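Local coordinates for GDSL-like protein (Roseburia intestinalis L1-82, PDB 6HFZ) that removes acetyl groups from acetylated beta-mannans, as a two-domain esterase with an SGNH-type hydrolase domain, at residues G45-K50 / T188-H193; V143-G148 / S171-E176. All coordinates share one frame; numbering follows the deposited sequence.

Interaction 1. Residues G45-K50 / T188-H193; sequences GSLSSK and TPDDLH. With ACT (acetate ion), chain E.
Two backbone N-H groups grip OD1 of Asp-190, the residue whose other oxygen, OD2, touches Leu-47 across the contact. His-193 N meets the syn lone pair of Asp-190 OD1 at 2.8 Å. Leu-192 N reaches Asp-190 OD1 from the anti side at 2.9 Å, tilted 35° out of the carboxylate plane. The bond from Leu-192 N makes an Asx turn, and the one from His-193 N an Asx motif; together they fix the rotation of the carboxylate. This is the Asp-x-x-His loop of an SGNH hydrolase, and the geometry is consistent with a Ser-His-Asp triad completed by Ser-41.

Asp-190 OD2 accepts from His-193 ND1 at 2.7 Å. This bond is nearly straight, at 173°, and OD2 lies in the plane of the imidazole. It holds the ring against turning. On the other ring nitrogen, His-193 NE2 donates to O of the acetate ion at 2.8 Å. The acetate probably comes from the crystallisation liquor. It is also bonded to Asn-110 ND2 and to the backbone N of Gly-81 and Ser-41, as expected for the oxyanion hole of this family. Leu-192 CG covers the centre of one ring face.

Residues 45-50 add apolar packing. Leu-47 follows a cis peptide bond, and its CG stands anti to its own carbonyl carbon (chi1 -77°), which places CG beside His-193 CB. Its CD1 meets Pro-189 CG at 3.6 Å. The same methyl lies 3.7 Å from His-193 CB. Ser-46 CB approaches the imidazole obliquely, 3.9 Å from His-193 CD2.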
# COMPACT_ATOMS: atom_id res chain seq x y z
N GLY A 45 -4.68 -10.89 0.34
CA GLY A 45 -4.82 -12.33 0.02
C GLY A 45 -5.62 -12.68 -1.22
O GLY A 45 -5.78 -13.87 -1.54
N SER A 46 -6.15 -11.69 -1.95
CA SER A 46 -6.84 -12.01 -3.23
C SER A 46 -5.88 -12.73 -4.16
O SER A 46 -4.73 -12.30 -4.26
CB SER A 46 -7.34 -10.73 -3.89
OG SER A 46 -8.17 -9.99 -3.01
N LEU A 47 -6.30 -13.79 -4.86
CA LEU A 47 -7.62 -14.43 -4.77
C LEU A 47 -7.41 -15.87 -4.26
O LEU A 47 -7.78 -16.84 -4.94
CB LEU A 47 -8.28 -14.44 -6.15
CG LEU A 47 -8.90 -13.14 -6.66
CD1 LEU A 47 -9.10 -13.15 -8.17
CD2 LEU A 47 -10.23 -12.88 -5.96
N SER A 48 -6.75 -16.02 -3.09
CA SER A 48 -6.62 -17.35 -2.47
C SER A 48 -8.01 -17.83 -2.04
O SER A 48 -8.91 -17.02 -1.82
CB SER A 48 -5.66 -17.37 -1.31
OG SER A 48 -6.12 -16.52 -0.27
N SER A 49 -8.19 -19.16 -1.97
CA SER A 49 -9.49 -19.75 -1.63
C SER A 49 -9.74 -19.72 -0.11
O SER A 49 -10.89 -19.79 0.35
CB SER A 49 -9.58 -21.15 -2.16
OG SER A 49 -8.63 -21.97 -1.52
N LYS A 50 -8.68 -19.57 0.68
CA LYS A 50 -8.78 -19.40 2.12
C LYS A 50 -7.68 -18.47 2.58
O LYS A 50 -6.62 -18.44 1.97
CB LYS A 50 -8.47 -20.66 2.92
CG LYS A 50 -9.30 -21.90 2.64
CD LYS A 50 -8.69 -23.16 3.25
CE LYS A 50 -8.95 -24.39 2.41
NZ LYS A 50 -10.38 -24.48 2.01
N THR A 188 -3.55 -17.58 -12.21
CA THR A 188 -4.27 -16.34 -11.96
C THR A 188 -5.49 -16.26 -12.87
O THR A 188 -5.39 -16.50 -14.07
CB THR A 188 -3.36 -15.12 -12.15
OG1 THR A 188 -4.24 -14.00 -12.09
CG2 THR A 188 -2.63 -15.12 -13.47
N PRO A 189 -6.69 -15.93 -12.32
CA PRO A 189 -7.87 -15.76 -13.16
C PRO A 189 -7.94 -14.45 -13.95
O PRO A 189 -8.73 -14.40 -14.89
CB PRO A 189 -9.05 -15.82 -12.18
CG PRO A 189 -8.45 -15.42 -10.86
CD PRO A 189 -6.99 -15.85 -10.89
N ASP A 190 -7.13 -13.43 -13.60
CA ASP A 190 -7.25 -12.12 -14.18
C ASP A 190 -5.90 -11.48 -14.54
O ASP A 190 -5.91 -10.32 -14.84
CB ASP A 190 -8.01 -11.16 -13.28
CG ASP A 190 -7.38 -10.95 -11.91
OD1 ASP A 190 -6.22 -11.33 -11.71
OD2 ASP A 190 -8.11 -10.52 -11.03
N ASP A 191 -4.81 -12.24 -14.44
CA ASP A 191 -3.45 -11.83 -14.81
C ASP A 191 -2.85 -10.87 -13.79
O ASP A 191 -1.74 -10.38 -14.00
CB ASP A 191 -3.43 -11.23 -16.19
CG ASP A 191 -3.67 -12.29 -17.23
OD1 ASP A 191 -3.26 -13.47 -16.99
OD2 ASP A 191 -4.32 -11.96 -18.22
N LEU A 192 -3.51 -10.68 -12.65
CA LEU A 192 -2.95 -9.82 -11.59
C LEU A 192 -2.97 -10.56 -10.25
O LEU A 192 -1.94 -10.70 -9.59
CB LEU A 192 -3.77 -8.53 -11.53
CG LEU A 192 -3.44 -7.60 -10.35
CD1 LEU A 192 -1.96 -7.22 -10.34
CD2 LEU A 192 -4.30 -6.35 -10.38
N HIS A 193 -4.17 -11.02 -9.85
CA HIS A 193 -4.37 -11.68 -8.55
C HIS A 193 -4.09 -13.17 -8.68
O HIS A 193 -4.71 -13.85 -9.48
CB HIS A 193 -5.81 -11.49 -8.02
CG HIS A 193 -6.16 -10.04 -7.95
ND1 HIS A 193 -6.89 -9.42 -8.95
CD2 HIS A 193 -5.76 -9.07 -7.09
CE1 HIS A 193 -6.98 -8.11 -8.67
NE2 HIS A 193 -6.26 -7.88 -7.54
C ACT E . -4.58 -4.99 -6.22
O ACT E . -5.67 -5.20 -6.83
OXT ACT E . -4.51 -4.31 -5.18
CH3 ACT E . -3.28 -5.54 -6.72

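Interaction 2. Residues V143-G148 / S171-E176; sequences VFYNNG and STIYPE
A CH-pi contact carries the centre: Gly-148 CA sits over one face of the Tyr-174 ring, 3.5 Å from its centroid and 15° off the normal. It is displaced toward the rim, where Tyr-174 CE1 is 3.4 Å from Gly-148 CA. Tyr-174 CG is anti to its backbone N (chi1 174°), which directs the ring root to the loop. A side chain on Gly-148 would run into Tyr-174 CZ, and at its backbone angles it would also press on the carbonyl O of Asn-147. An alanine in place of Tyr-174 would probably leave Gly-148 without its aromatic cover and open a gap beside the loop.

The contact joins the loop after strand 136-141 to the start of helix 173-178 in an alpha/beta SGNH domain. That helix comes after the adjacent parallel strand 166-168; helix 152-161 makes the crossover between the strands.

Apolar packing lies beside the CH-pi contact. Tyr-145 CE1 meets Ile-173 CG2 at 3.5 Å. Tyr-145 OH also lies against the isoleucine, 3.6 Å from Ile-173 CD1. Val-143 and Tyr-174 cross at about a right angle, with Val-143 CG1 4.1 Å from Tyr-174 CB.

Polar bonds stay off the interface between the segments. Gly-148 N bonds Phe-144 O at 2.9 Å and closes the turn, while Gly-148 O accepts from Gln-170 NE2.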
# COMPACT_ATOMS: atom_id res chain seq x y z
N VAL A 143 4.12 -9.11 -10.35
CA VAL A 143 4.19 -8.77 -11.76
C VAL A 143 2.79 -8.96 -12.38
O VAL A 143 2.04 -9.85 -11.95
CB VAL A 143 5.28 -9.64 -12.43
CG1 VAL A 143 4.84 -11.11 -12.47
CG2 VAL A 143 5.67 -9.16 -13.82
N PHE A 144 2.48 -8.20 -13.43
CA PHE A 144 1.32 -8.41 -14.27
C PHE A 144 1.64 -9.56 -15.24
O PHE A 144 2.66 -9.50 -15.92
CB PHE A 144 1.02 -7.13 -15.05
CG PHE A 144 0.26 -6.09 -14.27
CD1 PHE A 144 -1.13 -6.14 -14.25
CD2 PHE A 144 0.91 -5.13 -13.53
CE1 PHE A 144 -1.85 -5.18 -13.56
CE2 PHE A 144 0.18 -4.19 -12.82
CZ PHE A 144 -1.19 -4.23 -12.83
N TYR A 145 0.76 -10.57 -15.34
CA TYR A 145 1.04 -11.76 -16.19
C TYR A 145 0.56 -11.58 -17.64
O TYR A 145 0.86 -12.44 -18.51
CB TYR A 145 0.53 -13.03 -15.52
CG TYR A 145 1.27 -13.36 -14.26
CD1 TYR A 145 2.55 -13.88 -14.31
CD2 TYR A 145 0.78 -13.00 -13.01
CE1 TYR A 145 3.28 -14.14 -13.16
CE2 TYR A 145 1.52 -13.21 -11.86
CZ TYR A 145 2.78 -13.78 -11.93
OH TYR A 145 3.52 -14.01 -10.79
N ASN A 146 -0.22 -10.53 -17.90
CA ASN A 146 -0.68 -10.26 -19.25
C ASN A 146 0.45 -9.69 -20.12
O ASN A 146 0.48 -9.97 -21.34
CB ASN A 146 -1.85 -9.28 -19.30
CG ASN A 146 -1.57 -8.00 -18.55
OD1 ASN A 146 -1.20 -8.05 -17.39
ND2 ASN A 146 -1.76 -6.85 -19.18
N ASN A 147 1.36 -8.93 -19.50
CA ASN A 147 2.42 -8.23 -20.28
C ASN A 147 3.80 -8.20 -19.61
O ASN A 147 4.72 -7.60 -20.20
CB ASN A 147 1.95 -6.82 -20.62
CG ASN A 147 1.72 -5.98 -19.39
OD1 ASN A 147 2.01 -6.43 -18.29
ND2 ASN A 147 1.20 -4.80 -19.56
N GLY A 148 3.99 -8.75 -18.40
CA GLY A 148 5.29 -8.74 -17.76
C GLY A 148 5.60 -7.47 -16.96
O GLY A 148 6.71 -7.32 -16.53
N SER A 171 11.17 -11.82 -12.65
CA SER A 171 12.36 -12.58 -13.07
C SER A 171 12.33 -14.06 -12.67
O SER A 171 13.36 -14.78 -12.88
CB SER A 171 13.58 -11.89 -12.54
OG SER A 171 13.47 -11.69 -11.16
N THR A 172 11.19 -14.57 -12.16
CA THR A 172 11.07 -15.96 -11.76
C THR A 172 9.81 -16.63 -12.34
O THR A 172 9.94 -17.59 -13.11
CB THR A 172 11.04 -16.10 -10.24
OG1 THR A 172 10.07 -15.17 -9.74
CG2 THR A 172 12.39 -15.89 -9.62
N ILE A 173 8.61 -16.16 -11.97
CA ILE A 173 7.35 -16.76 -12.44
C ILE A 173 7.03 -16.34 -13.88
O ILE A 173 6.67 -17.16 -14.73
CB ILE A 173 6.20 -16.41 -11.48
CG1 ILE A 173 6.52 -16.82 -10.04
CG2 ILE A 173 4.91 -17.04 -11.97
CD1 ILE A 173 5.37 -16.56 -9.08
N TYR A 174 7.07 -15.04 -14.15
CA TYR A 174 6.71 -14.50 -15.48
C TYR A 174 7.53 -15.18 -16.57
O TYR A 174 6.95 -15.55 -17.59
CB TYR A 174 6.78 -12.98 -15.55
CG TYR A 174 6.56 -12.43 -16.94
CD1 TYR A 174 5.31 -12.41 -17.56
CD2 TYR A 174 7.66 -12.02 -17.67
CE1 TYR A 174 5.18 -11.98 -18.88
CE2 TYR A 174 7.54 -11.55 -18.96
CZ TYR A 174 6.29 -11.51 -19.57
OH TYR A 174 6.21 -11.04 -20.88
N PRO A 175 8.87 -15.38 -16.43
CA PRO A 175 9.63 -16.11 -17.46
C PRO A 175 9.05 -17.47 -17.86
O PRO A 175 9.05 -17.79 -19.07
CB PRO A 175 11.03 -16.27 -16.84
CG PRO A 175 11.13 -15.01 -15.95
CD PRO A 175 9.73 -14.83 -15.38
N GLU A 176 8.49 -18.22 -16.87
CA GLU A 176 7.86 -19.52 -17.17
C GLU A 176 6.51 -19.32 -17.88
O GLU A 176 6.15 -20.10 -18.79
CB GLU A 176 7.82 -20.40 -15.91
CG GLU A 176 9.21 -20.86 -15.48
CD GLU A 176 9.89 -21.74 -16.52
OE1 GLU A 176 9.50 -22.90 -16.63
OE2 GLU A 176 10.71 -21.25 -17.32

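In the fold
Interactions 1 and 2 lie on the same side of the chain's centre, with their own centres about 15 Å apart. They touch directly. Asp-191 O is 2.8 Å from Tyr-145 N, a probable hydrogen bond that ties the Asp-x-x-His loop to residues 143-148. Packing runs alongside it: Leu-192 CD1 lies 3.8 Å from Phe-144 CE1, and Thr-188 CG2 lies 4.0 Å from Tyr-145 CD2. Interaction 1 holds two members of the probable triad and borders the acetate. In interaction 2, the Tyr-145 side chain comes near the triad residues without touching them. Asn-184 ND2 bonds both Asp-191 OD1 and Tyr-145 O.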